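Local coordinates for myosin-I heavy chain (Dictyostelium discoideum, PDB 5EJY), which is an actin-based class VII myosin motor with ATPase activity, involved in the early steps of phagocytosis and adhesion, represented here by its first MyTH4-FERM tail unit, at residues A[14-17]-A[23-26]; A[104-109]-A[144-149]; A[111-116]-A[123-128]. All coordinates share one frame; numbering follows the deposited sequence.

Interaction 1: A[14-17]-A[23-26]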
loop_
_atom_site.group_PDB
_atom_site.type_symbol
_atom_site.label_atom_id
_atom_site.label_comp_id
_atom_site.label_asym_id
_atom_site.label_seq_id
_atom_site.Cartn_x
_atom_site.Cartn_y
_atom_site.Cartn_z
ATOM N N TYR A 14 30.884 13.219 -15.963
ATOM C CA TYR A 14 29.990 14.003 -15.124
ATOM C C TYR A 14 30.623 14.281 -13.777
ATOM O O TYR A 14 30.468 13.518 -12.824
ATOM C CB TYR A 14 28.640 13.290 -14.969
ATOM C CG TYR A 14 27.869 13.217 -16.264
ATOM C CD1 TYR A 14 27.019 14.245 -16.640
ATOM C CD2 TYR A 14 27.998 12.129 -17.112
ATOM C CE1 TYR A 14 26.311 14.190 -17.820
ATOM C CE2 TYR A 14 27.294 12.064 -18.296
ATOM C CZ TYR A 14 26.454 13.101 -18.646
ATOM O OH TYR A 14 25.746 13.055 -19.821
ATOM N N SER A 15 31.350 15.384 -13.707
ATOM C CA SER A 15 32.050 15.750 -12.494
ATOM C C SER A 15 31.299 16.856 -11.772
ATOM O O SER A 15 31.015 17.892 -12.368
ATOM C CB SER A 15 33.460 16.236 -12.833
ATOM O OG SER A 15 34.064 16.797 -11.684
ATOM N N PHE A 16 30.995 16.643 -10.493
ATOM C CA PHE A 16 30.269 17.643 -9.710
ATOM C C PHE A 16 31.000 18.982 -9.681
ATOM O O PHE A 16 30.377 20.025 -9.516
ATOM C CB PHE A 16 30.022 17.158 -8.278
ATOM C CG PHE A 16 29.081 18.045 -7.495
ATOM C CD1 PHE A 16 27.740 18.147 -7.853
ATOM C CD2 PHE A 16 29.534 18.775 -6.409
ATOM C CE1 PHE A 16 26.876 18.957 -7.150
ATOM C CE2 PHE A 16 28.675 19.583 -5.691
ATOM C CZ PHE A 16 27.338 19.681 -6.064
ATOM N N TYR A 17 32.326 18.947 -9.822
ATOM C CA TYR A 17 33.107 20.175 -9.927
ATOM C C TYR A 17 32.515 21.101 -10.981
ATOM O O TYR A 17 32.354 22.300 -10.753
ATOM C CB TYR A 17 34.559 19.847 -10.295
ATOM C CG TYR A 17 35.422 21.063 -10.545
ATOM C CD1 TYR A 17 36.022 21.728 -9.491
ATOM C CD2 TYR A 17 35.639 21.538 -11.834
ATOM C CE1 TYR A 17 36.814 22.828 -9.696
ATOM C CE2 TYR A 17 36.443 22.653 -12.057
ATOM C CZ TYR A 17 37.028 23.287 -10.973
ATOM O OH TYR A 17 37.827 24.392 -11.145
ATOM N N ASN A 23 26.575 26.253 -11.406
ATOM C CA ASN A 23 25.262 26.437 -10.782
ATOM C C ASN A 23 25.229 27.014 -9.365
ATOM O O ASN A 23 24.201 27.538 -8.937
ATOM C CB ASN A 23 24.463 25.131 -10.831
ATOM C CG ASN A 23 24.107 24.727 -12.243
ATOM O OD1 ASN A 23 23.253 25.343 -12.876
ATOM N ND2 ASN A 23 24.758 23.691 -12.747
ATOM N N PHE A 24 26.329 26.929 -8.631
ATOM C CA PHE A 24 26.320 27.441 -7.264
ATOM C C PHE A 24 26.110 28.954 -7.210
ATOM O O PHE A 24 26.430 29.687 -8.152
ATOM C CB PHE A 24 27.586 27.054 -6.494
ATOM C CG PHE A 24 27.488 25.731 -5.747
ATOM C CD1 PHE A 24 26.787 24.657 -6.276
ATOM C CD2 PHE A 24 28.121 25.569 -4.527
ATOM C CE1 PHE A 24 26.708 23.438 -5.586
ATOM C CE2 PHE A 24 28.062 24.354 -3.830
ATOM C CZ PHE A 24 27.352 23.283 -4.366
ATOM N N ASN A 25 25.576 29.389 -6.075
ATOM C CA ASN A 25 25.182 30.763 -5.795
ATOM C C ASN A 25 26.401 31.480 -5.220
ATOM O O ASN A 25 26.360 32.032 -4.121
ATOM C CB ASN A 25 24.052 30.687 -4.762
ATOM C CG ASN A 25 23.356 32.008 -4.520
ATOM O OD1 ASN A 25 23.357 32.903 -5.365
ATOM N ND2 ASN A 25 22.731 32.123 -3.349
ATOM N N ILE A 26 27.500 31.448 -5.970
ATOM C CA ILE A 26 28.824 31.763 -5.420
ATOM C C ILE A 26 28.963 33.137 -4.761
ATOM O O ILE A 26 29.451 33.246 -3.639
ATOM C CB ILE A 26 29.930 31.563 -6.478
ATOM C CG1 ILE A 26 30.082 30.071 -6.787
ATOM C CG2 ILE A 26 31.255 32.125 -5.980
ATOM C CD1 ILE A 26 30.272 29.768 -8.261
#

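Interaction 2: A[104-109]-A[144-149]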
loop_
_atom_site.group_PDB
_atom_site.type_symbol
_atom_site.label_atom_id
_atom_site.label_comp_id
_atom_site.label_asym_id
_atom_site.label_seq_id
_atom_site.Cartn_x
_atom_site.Cartn_y
_atom_site.Cartn_z
ATOM N N GLU A 104 18.935 21.460 -4.741
ATOM C CA GLU A 104 19.502 22.135 -3.578
ATOM C C GLU A 104 19.866 21.149 -2.469
ATOM O O GLU A 104 21.007 21.129 -1.991
ATOM C CB GLU A 104 18.520 23.181 -3.037
ATOM C CG GLU A 104 18.977 23.846 -1.746
ATOM C CD GLU A 104 20.003 24.941 -1.978
ATOM O OE1 GLU A 104 19.941 25.602 -3.038
ATOM O OE2 GLU A 104 20.874 25.130 -1.098
ATOM N N ILE A 105 18.889 20.341 -2.057
ATOM C CA ILE A 105 19.099 19.337 -1.025
ATOM C C ILE A 105 20.226 18.380 -1.390
ATOM O O ILE A 105 21.121 18.125 -0.575
ATOM C CB ILE A 105 17.795 18.545 -0.720
ATOM C CG1 ILE A 105 16.727 19.484 -0.138
ATOM C CG2 ILE A 105 18.073 17.364 0.221
ATOM C CD1 ILE A 105 15.289 18.991 -0.368
ATOM N N TYR A 106 20.211 17.846 -2.606
ATOM C CA TYR A 106 21.257 16.897 -2.969
ATOM C C TYR A 106 22.646 17.548 -2.964
ATOM O O TYR A 106 23.612 16.927 -2.558
ATOM C CB TYR A 106 20.982 16.269 -4.331
ATOM C CG TYR A 106 20.082 15.052 -4.280
ATOM C CD1 TYR A 106 20.594 13.802 -3.962
ATOM C CD2 TYR A 106 18.715 15.157 -4.540
ATOM C CE1 TYR A 106 19.778 12.678 -3.919
ATOM C CE2 TYR A 106 17.887 14.030 -4.504
ATOM C CZ TYR A 106 18.430 12.798 -4.196
ATOM O OH TYR A 106 17.634 11.674 -4.160
ATOM N N CYS A 107 22.734 18.798 -3.408
ATOM C CA CYS A 107 24.018 19.500 -3.442
ATOM C C CYS A 107 24.548 19.720 -2.041
ATOM O O CYS A 107 25.754 19.649 -1.818
ATOM C CB CYS A 107 23.906 20.845 -4.168
ATOM S SG CYS A 107 23.783 20.716 -5.934
ATOM N N GLN A 108 23.654 20.016 -1.100
ATOM C CA GLN A 108 24.068 20.164 0.294
ATOM C C GLN A 108 24.632 18.867 0.855
ATOM O O GLN A 108 25.577 18.889 1.650
ATOM C CB GLN A 108 22.913 20.642 1.174
ATOM C CG GLN A 108 22.434 22.052 0.857
ATOM C CD GLN A 108 21.359 22.532 1.826
ATOM O OE1 GLN A 108 21.203 21.990 2.923
ATOM N NE2 GLN A 108 20.618 23.555 1.423
ATOM N N LEU A 109 24.053 17.737 0.458
ATOM C CA LEU A 109 24.525 16.439 0.960
ATOM C C LEU A 109 25.842 16.011 0.299
ATOM O O LEU A 109 26.716 15.422 0.945
ATOM C CB LEU A 109 23.454 15.356 0.774
ATOM C CG LEU A 109 22.118 15.706 1.437
ATOM C CD1 LEU A 109 21.041 14.658 1.138
ATOM C CD2 LEU A 109 22.294 15.902 2.947
ATOM N N LYS A 144 22.837 12.828 -13.260
ATOM C CA LYS A 144 24.041 12.151 -13.751
ATOM C C LYS A 144 25.274 12.485 -12.909
ATOM O O LYS A 144 26.121 11.629 -12.666
ATOM C CB LYS A 144 24.288 12.476 -15.220
ATOM C CG LYS A 144 23.135 12.094 -16.127
ATOM C CD LYS A 144 23.486 10.931 -17.037
ATOM C CE LYS A 144 22.636 10.952 -18.305
ATOM N NZ LYS A 144 22.902 9.777 -19.183
ATOM N N TYR A 145 25.372 13.730 -12.458
ATOM C CA TYR A 145 26.481 14.127 -11.606
ATOM C C TYR A 145 26.390 13.410 -10.275
ATOM O O TYR A 145 27.395 12.969 -9.726
ATOM C CB TYR A 145 26.476 15.639 -11.381
ATOM C CG TYR A 145 26.682 16.430 -12.647
ATOM C CD1 TYR A 145 27.971 16.678 -13.135
ATOM C CD2 TYR A 145 25.605 16.922 -13.363
ATOM C CE1 TYR A 145 28.157 17.408 -14.303
ATOM C CE2 TYR A 145 25.787 17.643 -14.529
ATOM C CZ TYR A 145 27.066 17.882 -14.991
ATOM O OH TYR A 145 27.246 18.602 -16.149
ATOM N N PHE A 146 25.175 13.290 -9.750
ATOM C CA PHE A 146 25.004 12.654 -8.459
ATOM C C PHE A 146 25.245 11.165 -8.597
ATOM O O PHE A 146 25.855 10.547 -7.736
ATOM C CB PHE A 146 23.608 12.927 -7.850
ATOM C CG PHE A 146 23.406 12.234 -6.545
ATOM C CD1 PHE A 146 24.126 12.619 -5.428
ATOM C CD2 PHE A 146 22.549 11.154 -6.444
ATOM C CE1 PHE A 146 23.971 11.949 -4.214
ATOM C CE2 PHE A 146 22.400 10.475 -5.231
ATOM C CZ PHE A 146 23.101 10.881 -4.122
ATOM N N ALA A 147 24.772 10.588 -9.694
ATOM C CA ALA A 147 25.000 9.165 -9.926
ATOM C C ALA A 147 26.493 8.859 -10.055
ATOM O O ALA A 147 26.973 7.823 -9.588
ATOM C CB ALA A 147 24.252 8.712 -11.169
ATOM N N ALA A 148 27.231 9.760 -10.695
ATOM C CA ALA A 148 28.683 9.565 -10.814
ATOM C C ALA A 148 29.313 9.583 -9.429
ATOM O O ALA A 148 30.208 8.791 -9.103
ATOM C CB ALA A 148 29.292 10.643 -11.711
ATOM N N TYR A 149 28.821 10.484 -8.593
ATOM C CA TYR A 149 29.325 10.616 -7.238
ATOM C C TYR A 149 29.097 9.334 -6.429
ATOM O O TYR A 149 29.980 8.892 -5.689
ATOM C CB TYR A 149 28.669 11.819 -6.557
ATOM C CG TYR A 149 29.206 12.098 -5.180
ATOM C CD1 TYR A 149 30.505 12.565 -5.007
ATOM C CD2 TYR A 149 28.423 11.907 -4.057
ATOM C CE1 TYR A 149 31.005 12.832 -3.750
ATOM C CE2 TYR A 149 28.905 12.167 -2.795
ATOM C CZ TYR A 149 30.210 12.631 -2.650
ATOM O OH TYR A 149 30.720 12.890 -1.408
#

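Interaction 3: A[111-116]-A[123-128]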
loop_
_atom_site.group_PDB
_atom_site.type_symbol
_atom_site.label_atom_id
_atom_site.label_comp_id
_atom_site.label_asym_id
_atom_site.label_seq_id
_atom_site.Cartn_x
_atom_site.Cartn_y
_atom_site.Cartn_z
ATOM N N LYS A 111 28.040 18.155 -0.808
ATOM C CA LYS A 111 28.953 19.083 -0.138
ATOM C C LYS A 111 29.401 18.584 1.238
ATOM O O LYS A 111 30.602 18.526 1.529
ATOM C CB LYS A 111 28.294 20.470 -0.019
ATOM C CG LYS A 111 28.923 21.402 1.009
ATOM C CD LYS A 111 28.137 22.723 1.121
ATOM C CE LYS A 111 28.623 23.546 2.308
ATOM N NZ LYS A 111 30.039 24.003 2.089
ATOM N N GLN A 112 28.442 18.226 2.088
ATOM C CA GLN A 112 28.770 17.855 3.459
ATOM C C GLN A 112 29.464 16.501 3.565
ATOM O O GLN A 112 29.996 16.158 4.622
ATOM C CB GLN A 112 27.529 17.870 4.356
ATOM C CG GLN A 112 26.996 19.272 4.660
ATOM C CD GLN A 112 28.016 20.143 5.391
ATOM O OE1 GLN A 112 28.847 20.800 4.769
ATOM N NE2 GLN A 112 27.945 20.151 6.713
ATOM N N SER A 113 29.434 15.725 2.487
ATOM C CA SER A 113 30.135 14.446 2.480
ATOM C C SER A 113 31.464 14.551 1.717
ATOM O O SER A 113 32.120 13.543 1.463
ATOM C CB SER A 113 29.259 13.336 1.885
ATOM O OG SER A 113 28.977 13.588 0.516
ATOM N N THR A 114 31.840 15.773 1.340
ATOM C CA THR A 114 33.094 16.011 0.621
ATOM C C THR A 114 34.155 16.540 1.579
ATOM O O THR A 114 33.937 17.546 2.248
ATOM C CB THR A 114 32.902 17.012 -0.529
ATOM O OG1 THR A 114 32.083 16.416 -1.540
ATOM C CG2 THR A 114 34.258 17.410 -1.146
ATOM N N SER A 115 35.292 15.848 1.652
ATOM C CA SER A 115 36.368 16.218 2.571
ATOM C C SER A 115 35.865 16.367 3.984
ATOM O O SER A 115 36.221 17.319 4.671
ATOM C CB SER A 115 37.032 17.517 2.140
ATOM O OG SER A 115 37.736 17.316 0.933
ATOM N N ASN A 116 35.020 15.431 4.406
ATOM C CA ASN A 116 34.456 15.446 5.745
ATOM C C ASN A 116 35.449 14.766 6.680
ATOM O O ASN A 116 35.716 13.575 6.544
ATOM C CB ASN A 116 33.099 14.722 5.749
ATOM C CG ASN A 116 32.341 14.877 7.061
ATOM O OD1 ASN A 116 32.947 14.956 8.132
ATOM N ND2 ASN A 116 30.996 14.903 6.983
ATOM N N ILE A 123 29.218 9.368 8.068
ATOM C CA ILE A 123 28.198 8.331 8.173
ATOM C C ILE A 123 26.785 8.921 8.262
ATOM O O ILE A 123 25.861 8.436 7.608
ATOM C CB ILE A 123 28.467 7.423 9.382
ATOM C CG1 ILE A 123 29.685 6.536 9.099
ATOM C CG2 ILE A 123 27.259 6.566 9.704
ATOM C CD1 ILE A 123 30.006 5.565 10.219
ATOM N N ARG A 124 26.621 9.958 9.077
ATOM C CA ARG A 124 25.343 10.662 9.179
ATOM C C ARG A 124 24.906 11.293 7.860
ATOM O O ARG A 124 23.718 11.245 7.506
ATOM C CB ARG A 124 25.408 11.737 10.264
ATOM C CG ARG A 124 25.357 11.174 11.670
ATOM C CD ARG A 124 24.015 10.512 11.921
ATOM N NE ARG A 124 23.972 9.830 13.208
ATOM C CZ ARG A 124 23.945 10.460 14.378
ATOM N NH1 ARG A 124 23.963 11.786 14.415
ATOM N NH2 ARG A 124 23.906 9.765 15.510
ATOM N N VAL A 125 25.843 11.905 7.142
ATOM C CA VAL A 125 25.494 12.525 5.868
ATOM C C VAL A 125 25.051 11.451 4.882
ATOM O O VAL A 125 24.110 11.657 4.130
ATOM C CB VAL A 125 26.646 13.334 5.226
ATOM C CG1 VAL A 125 26.160 13.979 3.920
ATOM C CG2 VAL A 125 27.150 14.399 6.172
ATOM N N TRP A 126 25.719 10.300 4.894
ATOM C CA TRP A 126 25.354 9.233 3.961
ATOM C C TRP A 126 23.998 8.582 4.300
ATOM O O TRP A 126 23.277 8.133 3.402
ATOM C CB TRP A 126 26.489 8.210 3.801
ATOM C CG TRP A 126 27.498 8.683 2.792
ATOM C CD1 TRP A 126 28.693 9.317 3.041
ATOM C CD2 TRP A 126 27.372 8.612 1.370
ATOM N NE1 TRP A 126 29.318 9.622 1.858
ATOM C CE2 TRP A 126 28.530 9.201 0.816
ATOM C CE3 TRP A 126 26.394 8.100 0.509
ATOM C CZ2 TRP A 126 28.738 9.286 -0.560
ATOM C CZ3 TRP A 126 26.596 8.188 -0.852
ATOM C CH2 TRP A 126 27.763 8.773 -1.379
ATOM N N GLU A 127 23.644 8.567 5.580
ATOM C CA GLU A 127 22.284 8.211 5.990
ATOM C C GLU A 127 21.253 9.186 5.403
ATOM O O GLU A 127 20.204 8.761 4.921
ATOM C CB GLU A 127 22.159 8.181 7.508
ATOM C CG GLU A 127 22.890 6.993 8.171
ATOM C CD GLU A 127 22.980 7.120 9.682
ATOM O OE1 GLU A 127 22.533 8.153 10.219
ATOM O OE2 GLU A 127 23.511 6.192 10.335
ATOM N N LEU A 128 21.552 10.486 5.476
ATOM C CA LEU A 128 20.717 11.515 4.858
ATOM C C LEU A 128 20.596 11.329 3.359
ATOM O O LEU A 128 19.515 11.481 2.795
ATOM C CB LEU A 128 21.275 12.910 5.133
ATOM C CG LEU A 128 21.188 13.394 6.580
ATOM C CD1 LEU A 128 21.867 14.761 6.740
ATOM C CD2 LEU A 128 19.722 13.458 7.024
HETATM O O HOH W 1 31.956 10.700 1.763
#

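Interaction 1: A[14-17]-A[23-26]
The rings of Phe-16 and Phe-24 meet at their outer corners, and this apolar touch is the whole contact between 14-17 and 23-26. Phe-16 CZ lies 3.8 Å from Phe-24 CE1, while the neighbouring atoms follow closely, with Phe-16 CE2 4.1 Å from Phe-24 CZ. The two form an oblique pair, with ring planes at 77° and centroids 6.0 Å apart; only about 64 Å² is buried, both sides summed. Phe-24 directs its CB toward 14-17. Phe-16 sets off alongside, and CG anti to the backbone N (chi1 -170°) carries the end of its ring nearer.

One shell out, Cys-107 of helix 102-112 touches both phenylalanines, so the two rings rest on a shared support; Ile-110 packs on Phe-16 as well. Phe-36, Leu-47 and Leu-48 close around Phe-24, which is buried, whereas Phe-16 remains partly exposed. The backbone beyond Phe-24 is tied down by Asn-25, whose ND2 donates to Ser-46 O and whose main chain bonds with Leu-47.

Ser-15 occupies the N-cap of helix 16-23 and Phe-24 is the first residue to leave it. The pair therefore marks the two ends of one short helix, which rests through Phe-16 and Tyr-19 on helix 102-112 of the helical MyTH4 domain.

Interaction 2: A[104-109]-A[144-149]
Within 104-109 and 144-149 the nearest CA atoms are those of Tyr-106 and Phe-146, 7.9 Å apart, a spacing that leaves room for side chains between the backbones. Both residues direct CB toward the opposite helix, and their rings form an edge-to-face pair: the edge of Tyr-106 points into the face of Phe-146, with centroids 4.8 Å apart and planes at 61°. Tyr-106 CD1 sits over the middle of the Phe-146 ring, 3.7 Å above its plane, and CE1 of the same tyrosine edge comes within 3.7 Å of Phe-146 CE2. With CG anti to the backbone N (chi1 178°) the Phe-146 ring reaches into the gap between the helices.

The Tyr-106 hydroxyl points off to one side of the Phe-146 ring and hydrogen-bonds to Phe-136 O, giving this buried polar atom a partner and anchoring the far end of the ring. Helix 119-133 adds Thr-132 against Tyr-106 and Cys-133 against Phe-146.

On another side of helix 102-112, Gln-108 NE2 donates to the anti lone pair of Glu-104 OE2 (3.0 Å, 167° at the hydrogen), with the oxygen almost in the amide plane. Glu-104 also receives Leu-47 N, Leu-48 N and His-50 NE2, so its buried carboxylate ties the loop ahead of helix 53-70 to helix 102-112. An aromatic pair joining two non-consecutive helices in this way belongs to the core of the all-helical MyTH4 bundle.

Interaction 3: A[111-116]-A[123-128]
Val-125 makes the largest contribution to this contact, its CB directed from helix 119-133 toward 111-116. From CB the side chain forks. CG1, anti to the backbone N (chi1 -178°), reaches Ser-113, 3.8 Å from its CB; CG2 turns to the neighbouring residue, 3.7 Å from Gln-112 O and 3.9 Å from Gln-112 CB. Asn-116 approaches the same methyl, its ND2 4.0 Å from Val-125 CG2, while donating to Gln-112 O (2.9 Å). That bond is bent at the hydrogen (135°) and tilted from the amide plane, yet it ties Asn-116 back to Gln-112, across the turn. The corner so formed joins successive helices of the MyTH4 domain, and the valine fills its inner side. The polar end of Gln-112 bends away from this seam, its NE2 reaching Gln-39 O. One residue along, Trp-126 brings NE1 to within 3.7 Å of Ser-113 CB. A water lying in the indole plane accepts from Trp-126 NE1 and donates to Ser-113 O, each at 2.9 Å, bridging helix and turn. Ser-113 OG leaves in another direction, pairing with Tyr-149 OH and with the carbonyls of Leu-109 and Ile-110.

Helix 102-112 is common ground for all three: it contributes a segment to interactions 2 and 3, and it also borders interaction 1. Centres of interactions 1 and 2 are about 10 Å apart, and they touch where Tyr-14 O meets Ala-148 CB at 3.3 Å. Interactions 2 and 3, with centres about 11 Å apart, pack together through Leu-109 O and Val-125 CG1 at 3.4 Å, and through Tyr-149 CE2 and Trp-126 CZ2 at 3.6 Å. In sequence, interaction 3 nests within the loop that interaction 2 closes. Interactions 1 and 3 do not touch; their centres are about 17 Å apart and their nearest atoms about 5 Å.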